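Local structure of GCN5-related N-acetyltransferase:Aminotransferase, class-II (Rhodopseudomonas palustris, 2FIW) at residues S6-R11 / G100-D105; D35-E40 / A123-A128; A77-P82 / K109-R114. The protein binds acetyl coenzyme A and, as a member of the GCN5-related N-acetyltransferase family, probably transfers its acetyl group to an amine of a substrate. One frame throughout, in Å; residues are numbered along the deposited sequence.

Contact 1: residues S6-R11 / G100-D105; sequences STPALR and GTTLID. With ACO (acetyl coenzyme *a), chain C.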
loop_
_atom_site.group_PDB
_atom_site.type_symbol
_atom_site.label_atom_id
_atom_site.label_comp_id
_atom_site.label_asym_id
_atom_site.label_seq_id
_atom_site.Cartn_x
_atom_site.Cartn_y
_atom_site.Cartn_z
ATOM N N SER A 6 13.252 -14.716 1.714
ATOM C CA SER A 6 12.172 -15.504 1.175
ATOM C C SER A 6 11.076 -14.576 0.608
ATOM O O SER A 6 10.924 -13.420 1.029
ATOM C CB SER A 6 11.589 -16.384 2.275
ATOM O OG SER A 6 12.577 -17.260 2.796
ATOM N N THR A 7 10.328 -15.080 -0.359
ATOM C CA THR A 7 9.194 -14.361 -0.909
ATOM C C THR A 7 7.963 -14.765 -0.114
ATOM O O THR A 7 7.746 -15.945 0.132
ATOM C CB THR A 7 9.001 -14.734 -2.386
ATOM O OG1 THR A 7 10.270 -14.690 -3.056
ATOM C CG2 THR A 7 8.090 -13.764 -3.071
ATOM N N PRO A 8 7.154 -13.795 0.319
ATOM C CA PRO A 8 5.921 -14.252 0.944
ATOM C C PRO A 8 4.921 -14.826 -0.076
ATOM O O PRO A 8 5.008 -14.539 -1.274
ATOM C CB PRO A 8 5.363 -12.979 1.598
ATOM C CG PRO A 8 5.945 -11.868 0.830
ATOM C CD PRO A 8 7.273 -12.329 0.316
ATOM N N ALA A 9 4.008 -15.658 0.420
ATOM C CA ALA A 9 2.854 -16.098 -0.338
ATOM C C ALA A 9 1.883 -14.936 -0.467
ATOM O O ALA A 9 1.754 -14.112 0.444
ATOM C CB ALA A 9 2.193 -17.249 0.356
ATOM N N LEU A 10 1.215 -14.863 -1.610
ATOM C CA LEU A 10 0.220 -13.835 -1.883
ATOM C C LEU A 10 -1.087 -14.521 -2.261
ATOM O O LEU A 10 -1.087 -15.518 -2.985
ATOM C CB LEU A 10 0.675 -12.924 -3.026
ATOM C CG LEU A 10 2.050 -12.242 -2.994
ATOM C CD1 LEU A 10 2.216 -11.329 -4.211
ATOM C CD2 LEU A 10 2.261 -11.440 -1.727
ATOM N N ARG A 11 -2.194 -14.007 -1.746
ATOM C CA ARG A 11 -3.508 -14.511 -2.108
ATOM C C ARG A 11 -4.497 -13.358 -2.185
ATOM O O ARG A 11 -4.327 -12.359 -1.480
ATOM C CB ARG A 11 -3.982 -15.548 -1.088
ATOM C CG ARG A 11 -3.977 -15.042 0.346
ATOM C CD ARG A 11 -4.595 -16.039 1.269
ATOM N NE ARG A 11 -4.802 -15.471 2.599
ATOM C CZ ARG A 11 -5.839 -14.719 2.963
ATOM N NH1 ARG A 11 -6.797 -14.392 2.094
ATOM N NH2 ARG A 11 -5.892 -14.273 4.212
ATOM N N GLY A 100 6.706 -5.708 0.877
ATOM C CA GLY A 100 6.295 -4.619 -0.015
ATOM C C GLY A 100 6.642 -4.866 -1.475
ATOM O O GLY A 100 5.790 -4.708 -2.365
ATOM N N THR A 101 7.899 -5.244 -1.718
ATOM C CA THR A 101 8.400 -5.549 -3.070
ATOM C C THR A 101 7.642 -6.688 -3.766
ATOM O O THR A 101 7.254 -6.570 -4.917
ATOM C CB THR A 101 9.930 -5.863 -3.034
ATOM O OG1 THR A 101 10.632 -4.704 -2.578
ATOM C CG2 THR A 101 10.469 -6.281 -4.396
ATOM N N THR A 102 7.438 -7.782 -3.054
ATOM C CA THR A 102 6.651 -8.908 -3.543
ATOM C C THR A 102 5.238 -8.457 -3.930
ATOM O O THR A 102 4.763 -8.777 -5.007
ATOM C CB THR A 102 6.609 -10.041 -2.466
ATOM O OG1 THR A 102 7.951 -10.466 -2.186
ATOM C CG2 THR A 102 5.807 -11.240 -2.939
ATOM N N LEU A 103 4.596 -7.685 -3.059
ATOM C CA LEU A 103 3.253 -7.193 -3.311
ATOM C C LEU A 103 3.189 -6.325 -4.554
ATOM O O LEU A 103 2.313 -6.522 -5.402
ATOM C CB LEU A 103 2.729 -6.411 -2.108
ATOM C CG LEU A 103 2.161 -7.192 -0.932
ATOM C CD1 LEU A 103 1.975 -6.220 0.229
ATOM C CD2 LEU A 103 0.832 -7.946 -1.317
ATOM N N ILE A 104 4.122 -5.377 -4.665
ATOM C CA ILE A 104 4.133 -4.435 -5.786
ATOM C C ILE A 104 4.485 -5.096 -7.119
ATOM O O ILE A 104 3.869 -4.783 -8.122
ATOM C CB ILE A 104 4.981 -3.167 -5.496
ATOM C CG1 ILE A 104 4.392 -2.396 -4.323
ATOM C CG2 ILE A 104 5.022 -2.234 -6.699
ATOM C CD1 ILE A 104 2.864 -2.263 -4.361
ATOM N N ASP A 105 5.445 -6.018 -7.126
ATOM C CA ASP A 105 5.707 -6.846 -8.303
ATOM C C ASP A 105 4.426 -7.545 -8.808
ATOM O O ASP A 105 4.165 -7.591 -10.013
ATOM C CB ASP A 105 6.760 -7.909 -7.978
ATOM C CG ASP A 105 8.173 -7.331 -7.778
ATOM O OD1 ASP A 105 8.441 -6.153 -8.150
ATOM O OD2 ASP A 105 9.023 -8.074 -7.231
HETATM N N1A ACO C . 18.311 -6.167 4.660
HETATM C C2A ACO C . 18.332 -4.842 4.416
HETATM N N3A ACO C . 17.344 -4.240 3.727
HETATM C C4A ACO C . 16.268 -4.936 3.243
HETATM C C5A ACO C . 16.173 -6.302 3.456
HETATM C C6A ACO C . 17.284 -6.945 4.220
HETATM N N6A ACO C . 17.277 -8.278 4.473
HETATM N N7A ACO C . 15.028 -6.728 2.876
HETATM C C8A ACO C . 14.425 -5.647 2.322
HETATM N N9A ACO C . 15.188 -4.567 2.542
HETATM C C1B ACO C . 14.943 -3.155 2.139
HETATM C C2B ACO C . 14.766 -2.929 0.649
HETATM O O2B ACO C . 16.030 -2.819 -0.008
HETATM C C3B ACO C . 14.003 -1.614 0.632
HETATM O O3B ACO C . 14.885 -0.499 0.491
HETATM P P3B ACO C . 14.400 0.914 -0.137
HETATM O O7A ACO C . 13.570 1.623 0.928
HETATM O O8A ACO C . 13.580 0.530 -1.346
HETATM O O9A ACO C . 15.714 1.594 -0.456
HETATM C C4B ACO C . 13.276 -1.541 1.981
HETATM O O4B ACO C . 13.786 -2.607 2.784
HETATM C C5B ACO C . 11.762 -1.707 1.849
HETATM O O5B ACO C . 11.510 -2.837 1.000
HETATM P P1A ACO C . 10.453 -3.992 1.365
HETATM O O1A ACO C . 10.964 -4.797 2.542
HETATM O O2A ACO C . 10.149 -4.662 0.043
HETATM O O3A ACO C . 9.175 -3.101 1.794
HETATM P P2A ACO C . 8.406 -3.250 3.180
HETATM O O4A ACO C . 9.299 -2.713 4.265
HETATM O O5A ACO C . 7.890 -4.658 3.263
HETATM O O6A ACO C . 7.135 -2.262 3.001
HETATM C CBP ACO C . 6.074 -0.016 2.831
HETATM C CCP ACO C . 7.178 -0.979 2.360
HETATM C CDP ACO C . 6.344 1.342 2.194
HETATM C CEP ACO C . 4.713 -0.540 2.403
HETATM C CAP ACO C . 6.053 0.100 4.375
HETATM O OAP ACO C . 7.219 0.779 4.874
HETATM C C9P ACO C . 4.797 0.672 5.025
HETATM O O9P ACO C . 3.788 -0.129 5.350
HETATM N N8P ACO C . 4.730 1.912 5.286
HETATM C C7P ACO C . 3.666 2.682 5.946
HETATM C C6P ACO C . 2.388 2.826 5.118
HETATM C C5P ACO C . 2.714 3.543 3.843
HETATM O O5P ACO C . 3.443 4.526 3.840
HETATM N N4P ACO C . 2.181 3.036 2.742
HETATM C C3P ACO C . 2.382 3.543 1.400
HETATM C C2P ACO C . 1.363 4.649 1.176
HETATM S S1P ACO C . 1.320 4.835 -0.567
HETATM C C ACO C . -0.098 4.096 -1.036
HETATM O O ACO C . -0.619 3.244 -0.325
HETATM C CH3 ACO C . -0.649 4.461 -2.183
#
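Thr102 is the hub of the apolar packing, met in turn by Thr7, Pro8 and Leu10. With its CG2 anti to the backbone N, it sends that methyl against Thr7 CG2 at 3.4 Å and into reach of both Leu10 methyls. The Pro8 ring comes tip to tip with the threonine, its CD 3.2 Å from Thr102 OG1. Leu10 spreads over the helix flank: CD1 lies 3.7 Å from the carbonyl O of Thr102, while CD2 touches both Thr102 CG2 and Leu103 CD2, 3.8 Å from the latter. An alanine in place of Leu10 would take away CG and both methyls and would probably leave a gap beside Thr102 CG2 and Leu103 CD2.

No hydrogen bond joins the two segments; the polar bonds serve the helix and its ligand. Thr102 OG1 is hydrogen-bonded to the carbonyl O of Asp98, a turn back in the chain. Nearer the helix start, Gly100 N donates to O5A of acetyl coenzyme A at 2.9 Å, and Thr101 grips O2A twice, through N and through OG1 at 2.7 Å. A side chain on Gly100 would run into pyrophosphate oxygen O3A.

The lead-in to edge strand 9-12, and Leu10 in it, thus packs on the first turns of helix 99-112, whose amino end cradles the pyrophosphate in the manner of the GNAT acetyl-CoA site.

Contact 2: residues D35-E40 / A123-A128; sequences DDYSEE and ASDNAA. With ACO (acetyl coenzyme *a), chain C.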
loop_
_atom_site.group_PDB
_atom_site.type_symbol
_atom_site.label_atom_id
_atom_site.label_comp_id
_atom_site.label_asym_id
_atom_site.label_seq_id
_atom_site.Cartn_x
_atom_site.Cartn_y
_atom_site.Cartn_z
ATOM N N ASP A 35 8.041 10.131 10.990
ATOM C CA ASP A 35 9.046 11.079 10.551
ATOM C C ASP A 35 8.523 12.013 9.465
ATOM O O ASP A 35 9.146 13.033 9.164
ATOM C CB ASP A 35 10.321 10.364 10.104
ATOM C CG ASP A 35 10.973 9.548 11.235
ATOM O OD1 ASP A 35 10.813 9.881 12.440
ATOM O OD2 ASP A 35 11.665 8.569 10.898
ATOM N N ASP A 36 7.377 11.679 8.878
ATOM C CA ASP A 36 6.857 12.513 7.809
ATOM C C ASP A 36 5.451 13.048 8.064
ATOM O O ASP A 36 4.987 13.928 7.341
ATOM C CB ASP A 36 6.953 11.803 6.464
ATOM C CG ASP A 36 8.342 11.286 6.189
ATOM O OD1 ASP A 36 9.160 12.029 5.615
ATOM O OD2 ASP A 36 8.625 10.130 6.580
ATOM N N TYR A 37 4.787 12.523 9.086
ATOM C CA TYR A 37 3.416 12.919 9.373
ATOM C C TYR A 37 3.228 13.114 10.858
ATOM O O TYR A 37 3.654 12.271 11.647
ATOM C CB TYR A 37 2.386 11.904 8.800
ATOM C CG TYR A 37 2.464 11.807 7.301
ATOM C CD1 TYR A 37 3.278 10.851 6.677
ATOM C CD2 TYR A 37 1.789 12.721 6.494
ATOM C CE1 TYR A 37 3.385 10.795 5.278
ATOM C CE2 TYR A 37 1.896 12.677 5.104
ATOM C CZ TYR A 37 2.680 11.711 4.505
ATOM O OH TYR A 37 2.761 11.687 3.133
ATOM N N SER A 38 2.589 14.221 11.239
ATOM C CA SER A 38 2.317 14.481 12.651
ATOM C C SER A 38 1.140 13.649 13.163
ATOM O O SER A 38 0.336 13.165 12.385
ATOM C CB SER A 38 2.172 15.988 12.948
ATOM O OG SER A 38 1.083 16.603 12.268
ATOM N N GLU A 39 1.110 13.492 14.482
ATOM C CA GLU A 39 0.076 12.805 15.253
ATOM C C GLU A 39 -1.363 12.859 14.685
ATOM O O GLU A 39 -2.047 11.831 14.581
ATOM C CB GLU A 39 0.119 13.340 16.696
ATOM C CG GLU A 39 0.253 14.890 16.824
ATOM C CD GLU A 39 1.701 15.435 16.980
ATOM O OE1 GLU A 39 2.668 14.924 16.351
ATOM O OE2 GLU A 39 1.850 16.428 17.730
ATOM N N GLU A 40 -1.802 14.057 14.317
ATOM C CA GLU A 40 -3.150 14.308 13.835
ATOM C C GLU A 40 -3.360 13.863 12.387
ATOM O O GLU A 40 -4.446 13.412 12.018
ATOM C CB GLU A 40 -3.477 15.791 13.959
ATOM C CG GLU A 40 -3.913 16.246 15.332
ATOM C CD GLU A 40 -4.593 17.621 15.284
ATOM O OE1 GLU A 40 -5.478 17.821 14.418
ATOM O OE2 GLU A 40 -4.244 18.498 16.108
ATOM N N ALA A 123 2.268 8.408 -3.699
ATOM C CA ALA A 123 3.077 7.823 -2.635
ATOM C C ALA A 123 3.150 8.740 -1.437
ATOM O O ALA A 123 3.393 9.929 -1.595
ATOM C CB ALA A 123 4.488 7.519 -3.148
ATOM N N SER A 124 2.938 8.185 -0.247
ATOM C CA SER A 124 3.196 8.891 1.006
ATOM C C SER A 124 4.692 9.202 1.136
ATOM O O SER A 124 5.519 8.524 0.535
ATOM C CB SER A 124 2.722 8.058 2.188
ATOM O OG SER A 124 3.469 6.854 2.300
ATOM N N ASP A 125 5.030 10.239 1.902
ATOM C CA ASP A 125 6.399 10.753 1.963
ATOM C C ASP A 125 7.390 9.718 2.470
ATOM O O ASP A 125 8.549 9.722 2.076
ATOM C CB ASP A 125 6.468 12.016 2.833
ATOM C CG ASP A 125 5.774 13.235 2.191
ATOM O OD1 ASP A 125 5.203 13.120 1.074
ATOM O OD2 ASP A 125 5.808 14.320 2.815
ATOM N N ASN A 126 6.919 8.829 3.336
ATOM C CA ASN A 126 7.740 7.762 3.911
ATOM C C ASN A 126 7.983 6.585 2.951
ATOM O O ASN A 126 8.988 5.872 3.088
ATOM C CB ASN A 126 7.107 7.263 5.204
ATOM C CG ASN A 126 5.641 6.928 5.034
ATOM O OD1 ASN A 126 4.839 7.777 4.629
ATOM N ND2 ASN A 126 5.280 5.686 5.337
ATOM N N ALA A 127 7.071 6.395 1.991
ATOM C CA ALA A 127 7.181 5.348 0.988
ATOM C C ALA A 127 7.751 5.901 -0.314
ATOM O O ALA A 127 8.002 5.162 -1.257
ATOM C CB ALA A 127 5.837 4.714 0.743
ATOM N N ALA A 128 7.964 7.205 -0.371
ATOM C CA ALA A 128 8.517 7.831 -1.571
ATOM C C ALA A 128 9.821 7.167 -2.084
ATOM O O ALA A 128 9.957 6.890 -3.276
ATOM C CB ALA A 128 8.726 9.324 -1.324
HETATM N N1A ACO C . 18.311 -6.167 4.660
HETATM C C2A ACO C . 18.332 -4.842 4.416
HETATM N N3A ACO C . 17.344 -4.240 3.727
HETATM C C4A ACO C . 16.268 -4.936 3.243
HETATM C C5A ACO C . 16.173 -6.302 3.456
HETATM C C6A ACO C . 17.284 -6.945 4.220
HETATM N N6A ACO C . 17.277 -8.278 4.473
HETATM N N7A ACO C . 15.028 -6.728 2.876
HETATM C C8A ACO C . 14.425 -5.647 2.322
HETATM N N9A ACO C . 15.188 -4.567 2.542
HETATM C C1B ACO C . 14.943 -3.155 2.139
HETATM C C2B ACO C . 14.766 -2.929 0.649
HETATM O O2B ACO C . 16.030 -2.819 -0.008
HETATM C C3B ACO C . 14.003 -1.614 0.632
HETATM O O3B ACO C . 14.885 -0.499 0.491
HETATM P P3B ACO C . 14.400 0.914 -0.137
HETATM O O7A ACO C . 13.570 1.623 0.928
HETATM O O8A ACO C . 13.580 0.530 -1.346
HETATM O O9A ACO C . 15.714 1.594 -0.456
HETATM C C4B ACO C . 13.276 -1.541 1.981
HETATM O O4B ACO C . 13.786 -2.607 2.784
HETATM C C5B ACO C . 11.762 -1.707 1.849
HETATM O O5B ACO C . 11.510 -2.837 1.000
HETATM P P1A ACO C . 10.453 -3.992 1.365
HETATM O O1A ACO C . 10.964 -4.797 2.542
HETATM O O2A ACO C . 10.149 -4.662 0.043
HETATM O O3A ACO C . 9.175 -3.101 1.794
HETATM P P2A ACO C . 8.406 -3.250 3.180
HETATM O O4A ACO C . 9.299 -2.713 4.265
HETATM O O5A ACO C . 7.890 -4.658 3.263
HETATM O O6A ACO C . 7.135 -2.262 3.001
HETATM C CBP ACO C . 6.074 -0.016 2.831
HETATM C CCP ACO C . 7.178 -0.979 2.360
HETATM C CDP ACO C . 6.344 1.342 2.194
HETATM C CEP ACO C . 4.713 -0.540 2.403
HETATM C CAP ACO C . 6.053 0.100 4.375
HETATM O OAP ACO C . 7.219 0.779 4.874
HETATM C C9P ACO C . 4.797 0.672 5.025
HETATM O O9P ACO C . 3.788 -0.129 5.350
HETATM N N8P ACO C . 4.730 1.912 5.286
HETATM C C7P ACO C . 3.666 2.682 5.946
HETATM C C6P ACO C . 2.388 2.826 5.118
HETATM C C5P ACO C . 2.714 3.543 3.843
HETATM O O5P ACO C . 3.443 4.526 3.840
HETATM N N4P ACO C . 2.181 3.036 2.742
HETATM C C3P ACO C . 2.382 3.543 1.400
HETATM C C2P ACO C . 1.363 4.649 1.176
HETATM S S1P ACO C . 1.320 4.835 -0.567
HETATM C C ACO C . -0.098 4.096 -1.036
HETATM O O ACO C . -0.619 3.244 -0.325
HETATM C CH3 ACO C . -0.649 4.461 -2.183
HETATM O O HOH W 1 8.344 14.783 3.758
HETATM O O HOH W 2 3.966 14.872 5.159
#
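Tyr37 reaches into the 123-128 loop with its hydroxyl, which accepts a nearly straight hydrogen bond from Asp125 N at 3.0 Å (166°). The same hydroxyl is bonded to the carbonyl O of Ala152, so two backbone groups fix the end of the ring. Tyr37 CG stands beside its own backbone N, anti to the carbonyl carbon, and a chi2 of 92° turns the ring so that its edge meets the loop. At that edge Asn126 OD1 lies 3.4 Å from Tyr37 CE1, the amide standing almost perpendicular to the ring.

Asn126 CG falls between its backbone N and carbonyl carbon, the crowded position, with chi1 at 50°. This sets CG on the cofactor's side, and ND2 donates to O5P of acetyl coenzyme A in a short, bent bond of 2.6 Å. Ser124 takes the same kind of rotamer, which brings OG within 2.8 Å of O5P as well as close to Asn126 OD1.

Asp36 and Asp125 meet through their CB atoms at 3.7 Å, with the carboxylate planes nearly perpendicular. The like charges stay apart, and Arg141 pairs with Asp125 in a salt bridge that would probably offset its charge. One water, above the Tyr37 ring toward its rim, lies within hydrogen-bonding distance of both Asp36 O and Asp125 OD2.

The loop after strand 118-123 thus meets Tyr37 and Asp36 while Ser124 and Asn126 contact a carbonyl of the pantetheine arm, as expected of a GNAT cofactor cleft.

Contact 3: residues A77-P82 / K109-R114; sequences ASLKGP and KLAGAR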
loop_
_atom_site.group_PDB
_atom_site.type_symbol
_atom_site.label_atom_id
_atom_site.label_comp_id
_atom_site.label_asym_id
_atom_site.label_seq_id
_atom_site.Cartn_x
_atom_site.Cartn_y
_atom_site.Cartn_z
ATOM N N ALA A 77 -1.805 -5.061 -0.636
ATOM C CA ALA A 77 -1.742 -3.983 -1.610
ATOM C C ALA A 77 -2.945 -4.071 -2.538
ATOM O O ALA A 77 -3.562 -5.127 -2.669
ATOM C CB ALA A 77 -0.427 -4.020 -2.390
ATOM N N SER A 78 -3.270 -2.949 -3.174
ATOM C CA SER A 78 -4.502 -2.833 -3.922
ATOM C C SER A 78 -4.315 -2.053 -5.198
ATOM O O SER A 78 -3.831 -0.918 -5.201
ATOM C CB SER A 78 -5.572 -2.181 -3.067
ATOM O OG SER A 78 -6.865 -2.616 -3.445
ATOM N N LEU A 79 -4.687 -2.691 -6.300
ATOM C CA LEU A 79 -4.700 -2.021 -7.582
ATOM C C LEU A 79 -6.113 -1.503 -7.867
ATOM O O LEU A 79 -7.086 -2.256 -7.773
ATOM C CB LEU A 79 -4.224 -2.979 -8.681
ATOM C CG LEU A 79 -4.176 -2.404 -10.098
ATOM C CD1 LEU A 79 -2.879 -1.637 -10.308
ATOM C CD2 LEU A 79 -4.296 -3.561 -11.078
ATOM N N LYS A 80 -6.218 -0.210 -8.166
ATOM C CA LYS A 80 -7.466 0.382 -8.631
ATOM C C LYS A 80 -7.382 0.531 -10.136
ATOM O O LYS A 80 -6.352 0.957 -10.670
ATOM C CB LYS A 80 -7.716 1.751 -7.990
ATOM C CG LYS A 80 -8.987 2.441 -8.490
ATOM C CD LYS A 80 -9.387 3.618 -7.615
ATOM C CE LYS A 80 -10.510 4.411 -8.279
ATOM N NZ LYS A 80 -11.617 4.760 -7.318
ATOM N N GLY A 81 -8.466 0.157 -10.815
ATOM C CA GLY A 81 -8.587 0.337 -12.260
ATOM C C GLY A 81 -7.446 -0.370 -12.964
ATOM O O GLY A 81 -6.879 -1.321 -12.411
ATOM N N PRO A 82 -7.081 0.106 -14.173
ATOM C CA PRO A 82 -5.972 -0.506 -14.907
ATOM C C PRO A 82 -4.572 -0.234 -14.305
ATOM O O PRO A 82 -3.723 -1.138 -14.286
ATOM C CB PRO A 82 -6.105 0.104 -16.315
ATOM C CG PRO A 82 -6.753 1.434 -16.088
ATOM C CD PRO A 82 -7.683 1.237 -14.908
ATOM N N LYS A 109 2.602 -6.954 -12.538
ATOM C CA LYS A 109 2.316 -8.086 -13.434
ATOM C C LYS A 109 0.831 -8.067 -13.805
ATOM O O LYS A 109 0.478 -8.162 -14.981
ATOM C CB LYS A 109 2.694 -9.412 -12.750
ATOM C CG LYS A 109 2.427 -10.703 -13.536
ATOM C CD LYS A 109 2.952 -11.904 -12.718
ATOM C CE LYS A 109 2.806 -13.258 -13.432
ATOM N NZ LYS A 109 3.937 -13.588 -14.370
ATOM N N LEU A 110 -0.013 -7.915 -12.781
ATOM C CA LEU A 110 -1.458 -7.827 -12.909
ATOM C C LEU A 110 -1.877 -6.660 -13.798
ATOM O O LEU A 110 -2.802 -6.794 -14.595
ATOM C CB LEU A 110 -2.070 -7.638 -11.518
ATOM C CG LEU A 110 -3.282 -8.400 -11.004
ATOM C CD1 LEU A 110 -3.343 -9.849 -11.493
ATOM C CD2 LEU A 110 -3.234 -8.352 -9.487
ATOM N N ALA A 111 -1.202 -5.524 -13.651
ATOM C CA ALA A 111 -1.533 -4.327 -14.413
ATOM C C ALA A 111 -1.028 -4.404 -15.867
ATOM O O ALA A 111 -1.723 -3.988 -16.793
ATOM C CB ALA A 111 -1.008 -3.092 -13.714
ATOM N N GLY A 112 0.176 -4.926 -16.067
ATOM C CA GLY A 112 0.677 -5.211 -17.413
ATOM C C GLY A 112 -0.270 -6.140 -18.159
ATOM O O GLY A 112 -0.654 -5.861 -19.290
ATOM N N ALA A 113 -0.688 -7.225 -17.506
ATOM C CA ALA A 113 -1.655 -8.169 -18.091
ATOM C C ALA A 113 -3.047 -7.583 -18.372
ATOM O O ALA A 113 -3.909 -8.278 -18.901
ATOM C CB ALA A 113 -1.774 -9.424 -17.218
ATOM N N ARG A 114 -3.260 -6.317 -18.014
ATOM C CA ARG A 114 -4.532 -5.610 -18.255
ATOM C C ARG A 114 -4.379 -4.421 -19.224
ATOM O O ARG A 114 -5.220 -3.515 -19.250
ATOM C CB ARG A 114 -5.118 -5.083 -16.941
ATOM C CG ARG A 114 -5.638 -6.129 -15.981
ATOM C CD ARG A 114 -5.972 -5.479 -14.641
ATOM N NE ARG A 114 -7.405 -5.238 -14.444
ATOM C CZ ARG A 114 -8.098 -4.225 -14.965
ATOM N NH1 ARG A 114 -7.512 -3.335 -15.758
ATOM N NH2 ARG A 114 -9.391 -4.105 -14.698
#
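Leu79 reaches from the strand to the helix, its CD1 4.1 Å from Ala111 CB. The leucine's CG is anti to its backbone N (chi1 -180°), and its CB already points at the helix. Ala111 CB has a second neighbour in the Pro82 carbonyl O, at 3.4 Å, so this one methyl touches both the strand and the turn that follows it.

In the conformer given, Arg114 lies beside that turn; a second conformer was deposited, so its contacts are less certain. Its chain bends at chi3, and the guanidinium lies beside Gly81 and Pro82. NH1 is 3.3 Å from Pro82 CA, which sits oblique to the guanidinium plane, while Gly81 O lies over one face, 3.9 Å above the plane and toward its rim. No hydrogen bond crosses between the segments. Gly81 has a positive phi (57°), and a CB there would collide with Pro82 CD.

Leu63 of the adjacent strand 63-69 and Leu119 of strand 118-123 also pack on Leu79. This is plain alpha/beta packing: the carboxyl end of helix 99-112 lies against the sheet where strand 72-80 turns toward strand 84-90, within the GNAT fold.

In the fold
Helix 99-112 connects contact 1, near its amino end, with contact 3, at its carboxyl end; their centres are about 14 Å apart. The two touch where Leu103 CD2 lies 4.0 Å from Ala77 N, and both reach the same sheet. Contact 2 is on the opposite side of the chain's centre from each of them, its centre about 23 Å from that of contact 1 and about 24 Å from that of contact 3. Contacts 1 and 2 do not touch, their nearest atoms about 9 Å apart, but acetyl coenzyme A touches both: contact 1 holds its pyrophosphate and contact 2 its pantetheine arm. Contact 3 stands back, with the Leu79 side chain about 10 Å from the cofactor.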